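Local coordinates for mandelate racemase/muconate lactonizing enzyme/Enolase superfamily (Rhodobacter sphaeroides, PDB 2HZG), which belongs to the mandelate racemase/muconate lactonizing enzyme branch of the enolase superfamily, with an N-terminal capping domain and a C-terminal alpha/beta barrel that holds a sodium ion, at residues Pro121-Leu126 and Ile354-Ala359; His132-Tyr137 and Gln317-Leu322; Ala138-Gly143 and Tyr330-Gln335; Gln182-Arg187 and Leu215-Ala220. All blocks are in the same frame, centred on the assembly; numbering follows the deposited sequence.

Contact 1: Pro121-Leu126 and Ile354-Ala359; sequences PAWALL and IRAPEA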
loop_
_atom_site.group_PDB
_atom_site.type_symbol
_atom_site.label_atom_id
_atom_site.label_comp_id
_atom_site.label_asym_id
_atom_site.label_seq_id
_atom_site.Cartn_x
_atom_site.Cartn_y
_atom_site.Cartn_z
ATOM N N PRO A 121 -28.449 -10.937 -8.796
ATOM C CA PRO A 121 -27.700 -10.156 -7.813
ATOM C C PRO A 121 -26.245 -10.613 -7.767
ATOM O O PRO A 121 -25.936 -11.781 -8.016
ATOM C CB PRO A 121 -28.413 -10.439 -6.485
ATOM C CG PRO A 121 -29.202 -11.658 -6.681
ATOM C CD PRO A 121 -29.475 -11.794 -8.174
ATOM N N ALA A 122 -25.364 -9.672 -7.458
ATOM C CA ALA A 122 -23.942 -9.926 -7.397
ATOM C C ALA A 122 -23.634 -11.063 -6.433
ATOM O O ALA A 122 -22.786 -11.899 -6.737
ATOM C CB ALA A 122 -23.178 -8.635 -7.014
ATOM N N TRP A 123 -24.337 -11.122 -5.297
ATOM C CA TRP A 123 -24.099 -12.205 -4.310
ATOM C C TRP A 123 -24.387 -13.591 -4.875
ATOM O O TRP A 123 -23.765 -14.558 -4.456
ATOM C CB TRP A 123 -24.880 -12.038 -3.006
ATOM C CG TRP A 123 -26.380 -11.815 -3.158
ATOM C CD1 TRP A 123 -27.030 -10.602 -3.162
ATOM C CD2 TRP A 123 -27.410 -12.819 -3.291
ATOM N NE1 TRP A 123 -28.391 -10.795 -3.295
ATOM C CE2 TRP A 123 -28.649 -12.140 -3.375
ATOM C CE3 TRP A 123 -27.406 -14.226 -3.335
ATOM C CZ2 TRP A 123 -29.871 -12.820 -3.518
ATOM C CZ3 TRP A 123 -28.611 -14.893 -3.503
ATOM C CH2 TRP A 123 -29.829 -14.189 -3.579
ATOM N N ALA A 124 -25.359 -13.679 -5.781
ATOM C CA ALA A 124 -25.662 -14.950 -6.447
ATOM C C ALA A 124 -24.508 -15.303 -7.368
ATOM O O ALA A 124 -24.069 -16.430 -7.396
ATOM C CB ALA A 124 -26.986 -14.866 -7.227
ATOM N N LEU A 125 -23.996 -14.313 -8.093
ATOM C CA LEU A 125 -22.829 -14.517 -8.951
ATOM C C LEU A 125 -21.579 -14.880 -8.148
ATOM O O LEU A 125 -20.740 -15.624 -8.636
ATOM C CB LEU A 125 -22.588 -13.315 -9.854
ATOM C CG LEU A 125 -23.633 -12.971 -10.929
ATOM C CD1 LEU A 125 -23.236 -11.687 -11.670
ATOM C CD2 LEU A 125 -23.846 -14.118 -11.924
ATOM N N LEU A 126 -21.478 -14.361 -6.917
ATOM C CA LEU A 126 -20.390 -14.693 -5.993
ATOM C C LEU A 126 -20.496 -16.091 -5.426
ATOM O O LEU A 126 -19.543 -16.597 -4.835
ATOM C CB LEU A 126 -20.350 -13.714 -4.815
ATOM C CG LEU A 126 -19.607 -12.393 -4.928
ATOM C CD1 LEU A 126 -19.682 -11.736 -3.534
ATOM C CD2 LEU A 126 -18.135 -12.563 -5.396
ATOM N N ILE A 354 -31.456 -5.261 7.079
ATOM C CA ILE A 354 -31.128 -4.895 5.704
ATOM C C ILE A 354 -30.296 -5.989 5.051
ATOM O O ILE A 354 -29.748 -6.859 5.721
ATOM C CB ILE A 354 -30.384 -3.523 5.609
ATOM C CG1 ILE A 354 -29.040 -3.556 6.380
ATOM C CG2 ILE A 354 -31.317 -2.334 6.022
ATOM C CD1 ILE A 354 -28.086 -2.372 5.976
ATOM N N ARG A 355 -30.168 -5.943 3.737
ATOM C CA ARG A 355 -29.465 -7.033 3.068
ATOM C C ARG A 355 -28.887 -6.578 1.755
ATOM O O ARG A 355 -29.309 -5.548 1.201
ATOM C CB ARG A 355 -30.377 -8.265 2.905
ATOM C CG ARG A 355 -31.506 -8.132 1.880
ATOM C CD ARG A 355 -32.503 -9.260 2.057
ATOM N NE ARG A 355 -33.187 -9.129 3.345
ATOM C CZ ARG A 355 -33.510 -10.140 4.143
ATOM N NH1 ARG A 355 -33.208 -11.383 3.793
ATOM N NH2 ARG A 355 -34.137 -9.895 5.298
ATOM N N ALA A 356 -27.881 -7.312 1.298
ATOM C CA ALA A 356 -27.379 -7.185 -0.055
ATOM C C ALA A 356 -28.601 -7.327 -0.973
ATOM O O ALA A 356 -29.329 -8.339 -0.893
ATOM C CB ALA A 356 -26.341 -8.264 -0.339
ATOM N N PRO A 357 -28.873 -6.296 -1.792
ATOM C CA PRO A 357 -30.112 -6.277 -2.574
ATOM C C PRO A 357 -30.399 -7.557 -3.363
ATOM O O PRO A 357 -29.500 -8.178 -3.945
ATOM C CB PRO A 357 -29.909 -5.080 -3.508
ATOM C CG PRO A 357 -29.060 -4.148 -2.680
ATOM C CD PRO A 357 -28.095 -5.056 -1.989
ATOM N N GLU A 358 -31.667 -7.938 -3.368
ATOM C CA GLU A 358 -32.107 -9.069 -4.172
ATOM C C GLU A 358 -32.094 -8.705 -5.675
ATOM O O GLU A 358 -31.903 -9.566 -6.551
ATOM C CB GLU A 358 -33.427 -9.656 -3.610
ATOM C CG GLU A 358 -33.163 -10.937 -2.745
ATOM C CD GLU A 358 -33.879 -10.999 -1.387
ATOM O OE1 GLU A 358 -33.559 -11.914 -0.589
ATOM O OE2 GLU A 358 -34.759 -10.157 -1.093
ATOM N N ALA A 359 -32.171 -7.415 -5.967
ATOM C CA ALA A 359 -32.118 -6.904 -7.325
ATOM C C ALA A 359 -30.760 -7.164 -8.052
ATOM O O ALA A 359 -29.751 -7.482 -7.404
ATOM C CB ALA A 359 -32.444 -5.434 -7.301
#

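Contact 2: His132-Tyr137 and Gln317-Leu322; sequences HGKRPY and QPFAGL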
loop_
_atom_site.group_PDB
_atom_site.type_symbol
_atom_site.label_atom_id
_atom_site.label_comp_id
_atom_site.label_asym_id
_atom_site.label_seq_id
_atom_site.Cartn_x
_atom_site.Cartn_y
_atom_site.Cartn_z
ATOM N N HIS A 132 -29.071 -12.897 3.310
ATOM C CA HIS A 132 -29.680 -12.902 4.639
ATOM C C HIS A 132 -29.710 -11.520 5.275
ATOM O O HIS A 132 -28.838 -10.673 5.011
ATOM C CB HIS A 132 -28.913 -13.885 5.537
ATOM C CG HIS A 132 -28.972 -15.303 5.059
ATOM N ND1 HIS A 132 -30.126 -16.058 5.111
ATOM C CD2 HIS A 132 -28.020 -16.111 4.537
ATOM C CE1 HIS A 132 -29.885 -17.265 4.626
ATOM N NE2 HIS A 132 -28.612 -17.326 4.278
ATOM N N GLY A 133 -30.712 -11.310 6.129
ATOM C CA GLY A 133 -30.875 -10.061 6.847
ATOM C C GLY A 133 -29.739 -9.772 7.808
ATOM O O GLY A 133 -29.264 -10.656 8.532
ATOM N N LYS A 134 -29.274 -8.534 7.766
ATOM C CA LYS A 134 -28.237 -8.069 8.676
ATOM C C LYS A 134 -28.810 -6.983 9.561
ATOM O O LYS A 134 -29.606 -6.160 9.119
ATOM C CB LYS A 134 -27.034 -7.507 7.908
ATOM C CG LYS A 134 -26.538 -8.393 6.768
ATOM C CD LYS A 134 -25.844 -9.638 7.303
ATOM C CE LYS A 134 -25.314 -10.484 6.168
ATOM N NZ LYS A 134 -25.001 -11.825 6.682
ATOM N N ARG A 135 -28.373 -6.978 10.813
ATOM C CA ARG A 135 -28.821 -6.002 11.784
ATOM C C ARG A 135 -27.840 -4.814 11.765
ATOM O O ARG A 135 -26.686 -4.956 12.192
ATOM C CB ARG A 135 -28.910 -6.679 13.163
ATOM C CG ARG A 135 -29.260 -5.738 14.311
ATOM C CD ARG A 135 -30.736 -5.336 14.291
ATOM N NE ARG A 135 -31.621 -6.504 14.331
ATOM C CZ ARG A 135 -32.944 -6.452 14.173
ATOM N NH1 ARG A 135 -33.553 -5.288 13.969
ATOM N NH2 ARG A 135 -33.654 -7.567 14.221
ATOM N N PRO A 136 -28.298 -3.646 11.261
ATOM C CA PRO A 136 -27.407 -2.501 11.037
ATOM C C PRO A 136 -27.064 -1.784 12.346
ATOM O O PRO A 136 -27.957 -1.519 13.171
ATOM C CB PRO A 136 -28.226 -1.580 10.114
ATOM C CG PRO A 136 -29.682 -1.887 10.486
ATOM C CD PRO A 136 -29.695 -3.357 10.873
ATOM N N TYR A 137 -25.781 -1.504 12.556
ATOM C CA TYR A 137 -25.411 -0.630 13.654
ATOM C C TYR A 137 -25.183 0.750 13.076
ATOM O O TYR A 137 -24.679 0.881 11.962
ATOM C CB TYR A 137 -24.221 -1.184 14.441
ATOM C CG TYR A 137 -22.848 -1.174 13.762
ATOM C CD1 TYR A 137 -22.100 0.014 13.646
ATOM C CD2 TYR A 137 -22.274 -2.356 13.310
ATOM C CE1 TYR A 137 -20.806 0.007 13.045
ATOM C CE2 TYR A 137 -20.972 -2.379 12.738
ATOM C CZ TYR A 137 -20.267 -1.185 12.605
ATOM O OH TYR A 137 -19.020 -1.184 12.035
ATOM N N GLN A 317 -22.292 -7.644 -0.109
ATOM C CA GLN A 317 -22.240 -8.814 -1.006
ATOM C C GLN A 317 -21.378 -9.971 -0.461
ATOM O O GLN A 317 -21.836 -11.106 -0.441
ATOM C CB GLN A 317 -21.781 -8.447 -2.429
ATOM C CG GLN A 317 -22.548 -7.310 -3.135
ATOM C CD GLN A 317 -24.011 -7.641 -3.420
ATOM O OE1 GLN A 317 -24.389 -8.817 -3.573
ATOM N NE2 GLN A 317 -24.840 -6.608 -3.474
ATOM N N PRO A 318 -20.138 -9.694 0.007
ATOM C CA PRO A 318 -19.257 -10.815 0.380
ATOM C C PRO A 318 -19.687 -11.661 1.580
ATOM O O PRO A 318 -19.102 -12.729 1.812
ATOM C CB PRO A 318 -17.933 -10.116 0.702
ATOM C CG PRO A 318 -18.037 -8.775 -0.004
ATOM C CD PRO A 318 -19.445 -8.405 0.193
ATOM N N PHE A 319 -20.660 -11.194 2.359
ATOM C CA PHE A 319 -21.159 -12.009 3.463
ATOM C C PHE A 319 -22.675 -12.153 3.453
ATOM O O PHE A 319 -23.268 -12.540 4.457
ATOM C CB PHE A 319 -20.575 -11.580 4.846
ATOM C CG PHE A 319 -21.124 -10.266 5.439
ATOM C CD1 PHE A 319 -21.706 -10.265 6.719
ATOM C CD2 PHE A 319 -20.965 -9.034 4.783
ATOM C CE1 PHE A 319 -22.150 -9.090 7.314
ATOM C CE2 PHE A 319 -21.422 -7.853 5.350
ATOM C CZ PHE A 319 -22.020 -7.871 6.639
ATOM N N ALA A 320 -23.286 -11.880 2.293
ATOM C CA ALA A 320 -24.739 -11.969 2.120
ATOM C C ALA A 320 -25.258 -13.351 2.526
ATOM O O ALA A 320 -26.274 -13.473 3.198
ATOM C CB ALA A 320 -25.125 -11.670 0.670
ATOM N N GLY A 321 -24.549 -14.396 2.111
ATOM C CA GLY A 321 -25.005 -15.761 2.346
ATOM C C GLY A 321 -24.551 -16.359 3.655
ATOM O O GLY A 321 -24.843 -17.520 3.924
ATOM N N LEU A 322 -23.847 -15.576 4.474
ATOM C CA LEU A 322 -23.424 -16.038 5.796
ATOM C C LEU A 322 -24.419 -15.599 6.871
ATOM O O LEU A 322 -24.320 -14.503 7.444
ATOM C CB LEU A 322 -22.008 -15.553 6.118
ATOM C CG LEU A 322 -20.918 -15.891 5.102
ATOM C CD1 LEU A 322 -19.582 -15.378 5.644
ATOM C CD2 LEU A 322 -20.853 -17.398 4.806
HETATM O O HOH W 1 -27.150 -19.275 2.946
#

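Contact 3: Ala138-Gly143 and Tyr330-Gln335; sequences ASLLFG and YPAAPQ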
loop_
_atom_site.group_PDB
_atom_site.type_symbol
_atom_site.label_atom_id
_atom_site.label_comp_id
_atom_site.label_asym_id
_atom_site.label_seq_id
_atom_site.Cartn_x
_atom_site.Cartn_y
_atom_site.Cartn_z
ATOM N N ALA A 138 -25.614 1.776 13.803
ATOM C CA ALA A 138 -25.473 3.142 13.355
ATOM C C ALA A 138 -24.020 3.544 13.492
ATOM O O ALA A 138 -23.466 3.510 14.594
ATOM C CB ALA A 138 -26.395 4.093 14.181
ATOM N N SER A 139 -23.395 3.928 12.379
ATOM C CA SER A 139 -21.985 4.233 12.411
ATOM C C SER A 139 -21.770 5.730 12.355
ATOM O O SER A 139 -22.125 6.377 11.377
ATOM C CB SER A 139 -21.222 3.508 11.284
ATOM O OG SER A 139 -19.840 3.537 11.577
ATOM N N LEU A 140 -21.171 6.260 13.418
ATOM C CA LEU A 140 -21.157 7.691 13.670
ATOM C C LEU A 140 -19.781 8.176 14.089
ATOM O O LEU A 140 -18.944 7.392 14.486
ATOM C CB LEU A 140 -22.176 8.033 14.792
ATOM C CG LEU A 140 -23.648 7.788 14.459
ATOM C CD1 LEU A 140 -24.506 7.909 15.719
ATOM C CD2 LEU A 140 -24.099 8.778 13.389
ATOM N N LEU A 141 -19.555 9.481 14.037
ATOM C CA LEU A 141 -18.327 10.017 14.606
ATOM C C LEU A 141 -18.588 10.508 16.034
ATOM O O LEU A 141 -19.662 11.038 16.338
ATOM C CB LEU A 141 -17.778 11.134 13.737
ATOM C CG LEU A 141 -17.416 10.727 12.297
ATOM C CD1 LEU A 141 -17.030 11.936 11.501
ATOM C CD2 LEU A 141 -16.312 9.646 12.227
ATOM N N PHE A 142 -17.614 10.320 16.910
ATOM C CA PHE A 142 -17.621 11.019 18.194
ATOM C C PHE A 142 -17.795 12.525 17.991
ATOM O O PHE A 142 -17.136 13.115 17.131
ATOM C CB PHE A 142 -16.306 10.781 18.958
ATOM C CG PHE A 142 -16.249 9.468 19.673
ATOM C CD1 PHE A 142 -16.989 9.270 20.843
ATOM C CD2 PHE A 142 -15.437 8.432 19.195
ATOM C CE1 PHE A 142 -16.952 8.068 21.518
ATOM C CE2 PHE A 142 -15.370 7.222 19.877
ATOM C CZ PHE A 142 -16.141 7.032 21.043
ATOM N N GLY A 143 -18.680 13.139 18.790
ATOM C CA GLY A 143 -18.792 14.588 18.845
ATOM C C GLY A 143 -17.543 15.189 19.455
ATOM O O GLY A 143 -16.759 14.489 20.096
ATOM N N TYR A 330 -23.611 0.464 9.187
ATOM C CA TYR A 330 -24.532 1.318 8.467
ATOM C C TYR A 330 -24.166 2.789 8.685
ATOM O O TYR A 330 -24.256 3.275 9.799
ATOM C CB TYR A 330 -25.982 1.047 8.922
ATOM C CG TYR A 330 -26.995 1.770 8.068
ATOM C CD1 TYR A 330 -27.505 1.183 6.897
ATOM C CD2 TYR A 330 -27.392 3.064 8.383
ATOM C CE1 TYR A 330 -28.422 1.880 6.085
ATOM C CE2 TYR A 330 -28.300 3.765 7.585
ATOM C CZ TYR A 330 -28.815 3.157 6.446
ATOM O OH TYR A 330 -29.700 3.861 5.667
ATOM N N PRO A 331 -23.813 3.524 7.612
ATOM C CA PRO A 331 -23.470 4.934 7.833
ATOM C C PRO A 331 -24.720 5.747 8.196
ATOM O O PRO A 331 -25.599 5.954 7.357
ATOM C CB PRO A 331 -22.915 5.400 6.475
ATOM C CG PRO A 331 -23.329 4.421 5.506
ATOM C CD PRO A 331 -23.752 3.146 6.187
ATOM N N ALA A 332 -24.784 6.204 9.442
ATOM C CA ALA A 332 -25.994 6.832 9.964
ATOM C C ALA A 332 -26.023 8.362 9.799
ATOM O O ALA A 332 -27.086 8.970 9.878
ATOM C CB ALA A 332 -26.208 6.424 11.426
ATOM N N ALA A 333 -24.878 8.993 9.547
ATOM C CA ALA A 333 -24.857 10.436 9.288
ATOM C C ALA A 333 -23.952 10.797 8.098
ATOM O O ALA A 333 -23.095 11.681 8.218
ATOM C CB ALA A 333 -24.437 11.233 10.566
ATOM N N PRO A 334 -24.169 10.149 6.926
ATOM C CA PRO A 334 -23.250 10.446 5.825
ATOM C C PRO A 334 -23.457 11.861 5.254
ATOM O O PRO A 334 -24.552 12.438 5.394
ATOM C CB PRO A 334 -23.578 9.363 4.780
ATOM C CG PRO A 334 -24.987 8.993 5.039
ATOM C CD PRO A 334 -25.231 9.196 6.531
ATOM N N GLN A 335 -22.417 12.413 4.630
ATOM C CA GLN A 335 -22.564 13.648 3.870
ATOM C C GLN A 335 -23.609 13.474 2.769
ATOM O O GLN A 335 -23.866 12.368 2.313
ATOM C CB GLN A 335 -21.244 14.105 3.241
ATOM C CG GLN A 335 -20.137 14.386 4.247
ATOM C CD GLN A 335 -20.534 15.396 5.301
ATOM O OE1 GLN A 335 -21.255 16.357 5.029
ATOM N NE2 GLN A 335 -20.065 15.181 6.511
HETATM O O HOH W 2 -22.119 8.233 9.379
#

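Contact 4: Gln182-Arg187 and Leu215-Ala220; sequences QIMAAR and LPTLDA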
loop_
_atom_site.group_PDB
_atom_site.type_symbol
_atom_site.label_atom_id
_atom_site.label_comp_id
_atom_site.label_asym_id
_atom_site.label_seq_id
_atom_site.Cartn_x
_atom_site.Cartn_y
_atom_site.Cartn_z
ATOM N N GLN A 182 -16.271 10.589 26.850
ATOM C CA GLN A 182 -16.876 10.355 25.538
ATOM C C GLN A 182 -17.606 9.015 25.471
ATOM O O GLN A 182 -18.737 8.936 25.000
ATOM C CB GLN A 182 -15.796 10.421 24.446
ATOM C CG GLN A 182 -15.317 11.813 24.125
ATOM C CD GLN A 182 -16.299 12.583 23.225
ATOM O OE1 GLN A 182 -17.384 12.097 22.916
ATOM N NE2 GLN A 182 -15.914 13.773 22.813
ATOM N N ILE A 183 -16.940 7.964 25.931
ATOM C CA ILE A 183 -17.451 6.600 25.832
ATOM C C ILE A 183 -18.650 6.403 26.757
ATOM O O ILE A 183 -19.643 5.778 26.380
ATOM C CB ILE A 183 -16.300 5.574 26.101
ATOM C CG1 ILE A 183 -15.270 5.621 24.941
ATOM C CG2 ILE A 183 -16.831 4.163 26.271
ATOM C CD1 ILE A 183 -13.900 4.976 25.264
ATOM N N MET A 184 -18.548 6.950 27.969
ATOM C CA MET A 184 -19.662 6.913 28.927
ATOM C C MET A 184 -20.875 7.695 28.434
ATOM O O MET A 184 -22.006 7.259 28.626
ATOM C CB MET A 184 -19.208 7.423 30.290
ATOM C CG MET A 184 -18.220 6.491 30.997
ATOM S SD MET A 184 -18.859 4.808 31.154
ATOM C CE MET A 184 -17.314 3.896 31.091
ATOM N N ALA A 185 -20.630 8.828 27.784
ATOM C CA ALA A 185 -21.698 9.632 27.164
ATOM C C ALA A 185 -22.390 8.865 26.020
ATOM O O ALA A 185 -23.617 8.867 25.932
ATOM C CB ALA A 185 -21.159 10.975 26.689
ATOM N N ALA A 186 -21.608 8.167 25.190
ATOM C CA ALA A 186 -22.172 7.235 24.192
ATOM C C ALA A 186 -23.081 6.180 24.837
ATOM O O ALA A 186 -24.218 5.959 24.389
ATOM C CB ALA A 186 -21.050 6.566 23.378
ATOM N N ARG A 187 -22.591 5.531 25.893
ATOM C CA ARG A 187 -23.394 4.564 26.624
ATOM C C ARG A 187 -24.651 5.228 27.223
ATOM O O ARG A 187 -25.741 4.653 27.170
ATOM C CB ARG A 187 -22.561 3.866 27.714
ATOM C CG ARG A 187 -23.326 2.866 28.612
ATOM C CD ARG A 187 -24.169 1.839 27.844
ATOM N NE ARG A 187 -23.362 0.797 27.227
ATOM C CZ ARG A 187 -23.814 -0.093 26.346
ATOM N NH1 ARG A 187 -25.090 -0.074 25.948
ATOM N NH2 ARG A 187 -22.987 -1.009 25.852
ATOM N N LEU A 215 -8.755 0.114 28.254
ATOM C CA LEU A 215 -9.514 -1.118 28.366
ATOM C C LEU A 215 -10.536 -1.168 29.539
ATOM O O LEU A 215 -11.666 -1.650 29.346
ATOM C CB LEU A 215 -8.592 -2.353 28.342
ATOM C CG LEU A 215 -7.810 -2.659 27.047
ATOM C CD1 LEU A 215 -6.837 -3.812 27.267
ATOM C CD2 LEU A 215 -8.762 -2.977 25.884
ATOM N N PRO A 216 -10.142 -0.717 30.753
ATOM C CA PRO A 216 -11.164 -0.665 31.825
ATOM C C PRO A 216 -12.383 0.197 31.491
ATOM O O PRO A 216 -13.493 -0.197 31.791
ATOM C CB PRO A 216 -10.399 -0.073 33.017
ATOM C CG PRO A 216 -8.954 -0.468 32.743
ATOM C CD PRO A 216 -8.805 -0.320 31.254
ATOM N N THR A 217 -12.161 1.360 30.898
ATOM C CA THR A 217 -13.237 2.263 30.520
ATOM C C THR A 217 -14.159 1.589 29.500
ATOM O O THR A 217 -15.376 1.631 29.633
ATOM C CB THR A 217 -12.676 3.535 29.879
ATOM O OG1 THR A 217 -11.748 4.156 30.785
ATOM C CG2 THR A 217 -13.797 4.503 29.529
ATOM N N LEU A 218 -13.567 0.984 28.478
ATOM C CA LEU A 218 -14.343 0.275 27.453
ATOM C C LEU A 218 -15.173 -0.848 28.089
ATOM O O LEU A 218 -16.345 -1.029 27.753
ATOM C CB LEU A 218 -13.425 -0.284 26.365
ATOM C CG LEU A 218 -12.715 0.741 25.473
ATOM C CD1 LEU A 218 -11.462 0.127 24.815
ATOM C CD2 LEU A 218 -13.667 1.335 24.408
ATOM N N ASP A 219 -14.575 -1.594 29.013
ATOM C CA ASP A 219 -15.302 -2.685 29.672
ATOM C C ASP A 219 -16.404 -2.145 30.603
ATOM O O ASP A 219 -17.489 -2.710 30.654
ATOM C CB ASP A 219 -14.361 -3.645 30.413
ATOM C CG ASP A 219 -13.712 -4.692 29.482
ATOM O OD1 ASP A 219 -14.061 -4.765 28.266
ATOM O OD2 ASP A 219 -12.832 -5.444 29.973
ATOM N N ALA A 220 -16.133 -1.034 31.291
ATOM C CA ALA A 220 -17.132 -0.415 32.178
ATOM C C ALA A 220 -18.369 0.051 31.380
ATOM O O ALA A 220 -19.497 -0.027 31.870
ATOM C CB ALA A 220 -16.507 0.750 32.978
#

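Contact 1: Pro121-Leu126 and Ile354-Ala359
Pro-121 occupies the N-cap position of the short helix 122-125, and this helix start meets an irregular segment, Ile-354 to Ala-359, that follows helix 336-340. In this enolase-superfamily fold the contact joins the N-terminal family region to a loop of the alpha/beta-barrel region.

The polar evidence rests on one bond: Trp-123 NE1 donates to Pro-357 O over 2.9 Å, with an N-H...O angle of 146°. The acceptor lies close to the indole plane, whereas the donor stands above the plane of the carbonyl, so the N-H does not follow a lone-pair direction. Trp-123 presents its N-H this way with CG in the crowded position between backbone N and carbonyl carbon (chi1 52°). The same torsion folds the indole back over its own helix start, where Pro-121 CG sits 3.3 Å above the ring plane, offset toward the rim.

Contacts of carbon with carbonyl oxygen come next. Pro-121 CG is 3.4 Å from Glu-358 O, while Pro-121 CA makes a C-H...O contact of 3.4 Å with Ala-359 O. Nearby, the backbone of Ala-122 pairs with Gly-361, and Ala-356 O accepts from Ser-131 OG.

The apolar contacts are made by the indole: its CD1 meets Ala-356 CB at 3.7 Å, and on the six-membered ring Trp-123 CZ2 meets Glu-358 CG edge-on at 3.9 Å.

Contact 2: His132-Tyr137 and Gln317-Leu322
The backbones come closest where the CA atoms of His-132 and Ala-320 stand 5.6 Å apart, just as the chain from Phe-319 to Leu-322 folds into a type I beta turn. Here the N-H of His-132 reaches Ala-320 O over 2.9 Å, nearly straight at 174°, with the donor above the carbonyl plane.

Lys-134 carries most of the side-chain contact. Its chain bends at chi2 (-72°) and then runs extended, which brings the ammonium group against the turn. Lys-134 NZ donates to Phe-319 O at 2.9 Å. That oxygen also takes the N-H of Leu-322 within the turn, so two donors hold it. Leu-322 O is equally near NZ, but the angle is too poor for a bond. A second acceptor for NZ is Asp-325 O, so this buried amine is gripped by two main-chain carbonyls. On the way there, Lys-134 CE passes over a face of the Phe-319 ring, 4.0 Å from its centroid and 29° off the normal, a CH-pi contact.

His-132 turns the edge of its imidazole to the turn: CD2 lies 3.5 Å from Gly-321 O, and a water bridges NE2 to that same oxygen, donating to it.

In the alpha/beta barrel this ties the run into the first strand, 135-141, to the loop between helix 309-316 and the neighbouring last strand, 327-331, with Ala-320 resting on Trp-123 of helix 122-125.

Contact 3: Ala138-Gly143 and Tyr330-Gln335
Ala-138 and Tyr-330 put their CB atoms on one face of a parallel strand pair, Ser-139 and Pro-331 on the other. On the Ala-138 face the meeting is of methyl groups: Ala-138 CB touches Ala-332 CB at 3.6 Å. Leu-140, with CG anti to its carbonyl carbon (chi1 -65°), brings CD2 alongside that same methyl at 3.7 Å and also against Ala-333 CB at 3.8 Å.

Ser-139 points the opposite way. OG lies anti to the backbone N (chi1 -164°) and is hydrogen-bonded to Glu-329 OE2, while its main chain does the pairing. Ser-139 N donates to Tyr-330 O at 2.8 Å, in the plane of the carbonyl. In return Ala-332 N donates to Ser-139 O over a longer 3.3 Å, from above that carbonyl's plane. A water also donates to Ser-139 O at 2.7 Å and accepts from Ala-333 N, extending the pairing where the second strand has ended.

Ala-138 packs on Ala-156 of helix 146-158, whereas the Ser-139 side chain lies about 6 Å from a bound sodium ion. First strand beside last, helices outside and metal within, is the closing seam of the enolase-superfamily alpha/beta barrel.

Contact 4: Gln182-Arg187 and Leu215-Ala220
Arg-187 NH1 is the best-held polar atom, gripped by two main-chain acceptors, Gly-191 O and Gly-194 O, both just beyond its own helix. The guanidinium is further fixed through NE, which donates to Ala-221 O directly after the 215-220 segment; this ties the two helices at their C-terminal side.

Between the segments the contact is apolar. The short helical axes run almost parallel, 8° apart, with a closest approach of 9.7 Å, and the nearest CA atoms are those of Ile-183 and Leu-218. That separation is bridged by the tips of side chains. Ile-183 has CG1 anti to its carbonyl carbon and an extended chi2 of 163°, so CD1 projects across to Leu-218 CD2 at 3.7 Å, the two chains crossing obliquely. Met-184 instead bends sharply at chi2 (-55°) and again at chi3, so that the chain, which sets out along the flank, curls back to the partner helix. Met-184 CE then settles over the backbone, 3.3 Å from Thr-217 O, with Thr-217 CG2 at 3.9 Å and Ala-220 CB at 3.8 Å around it.

These are neighbouring helices on the outside of the barrel, with strand 195-199 between them in sequence and beneath them in space: Ala-186 rests on Leu-196 of that strand, and Leu-218 on Val-198.

In the fold
Contacts 1 and 2 form one region, their centres 10 Å apart: Ile-354 O probably accepts from Lys-134 N at 2.7 Å, and Trp-123 lies close to Gln-317. Contact 2 passes into contact 3 along strand 135-141, where Tyr-330 N is 3.0 Å from Tyr-137 O, a probable hydrogen bond. Contact 4 lies farther round the barrel, yet Gln-182 NE2 reaches Gly-143 O of contact 3 at 2.9 Å. Asp-199, Glu-227 and Glu-254 form a sodium site. A sodium ion lies about 6 Å from the Ser-139 side chain of contact 3; the side chains of Ile-183 and Phe-319 are about 12 and 14 Å from a bound sodium ion.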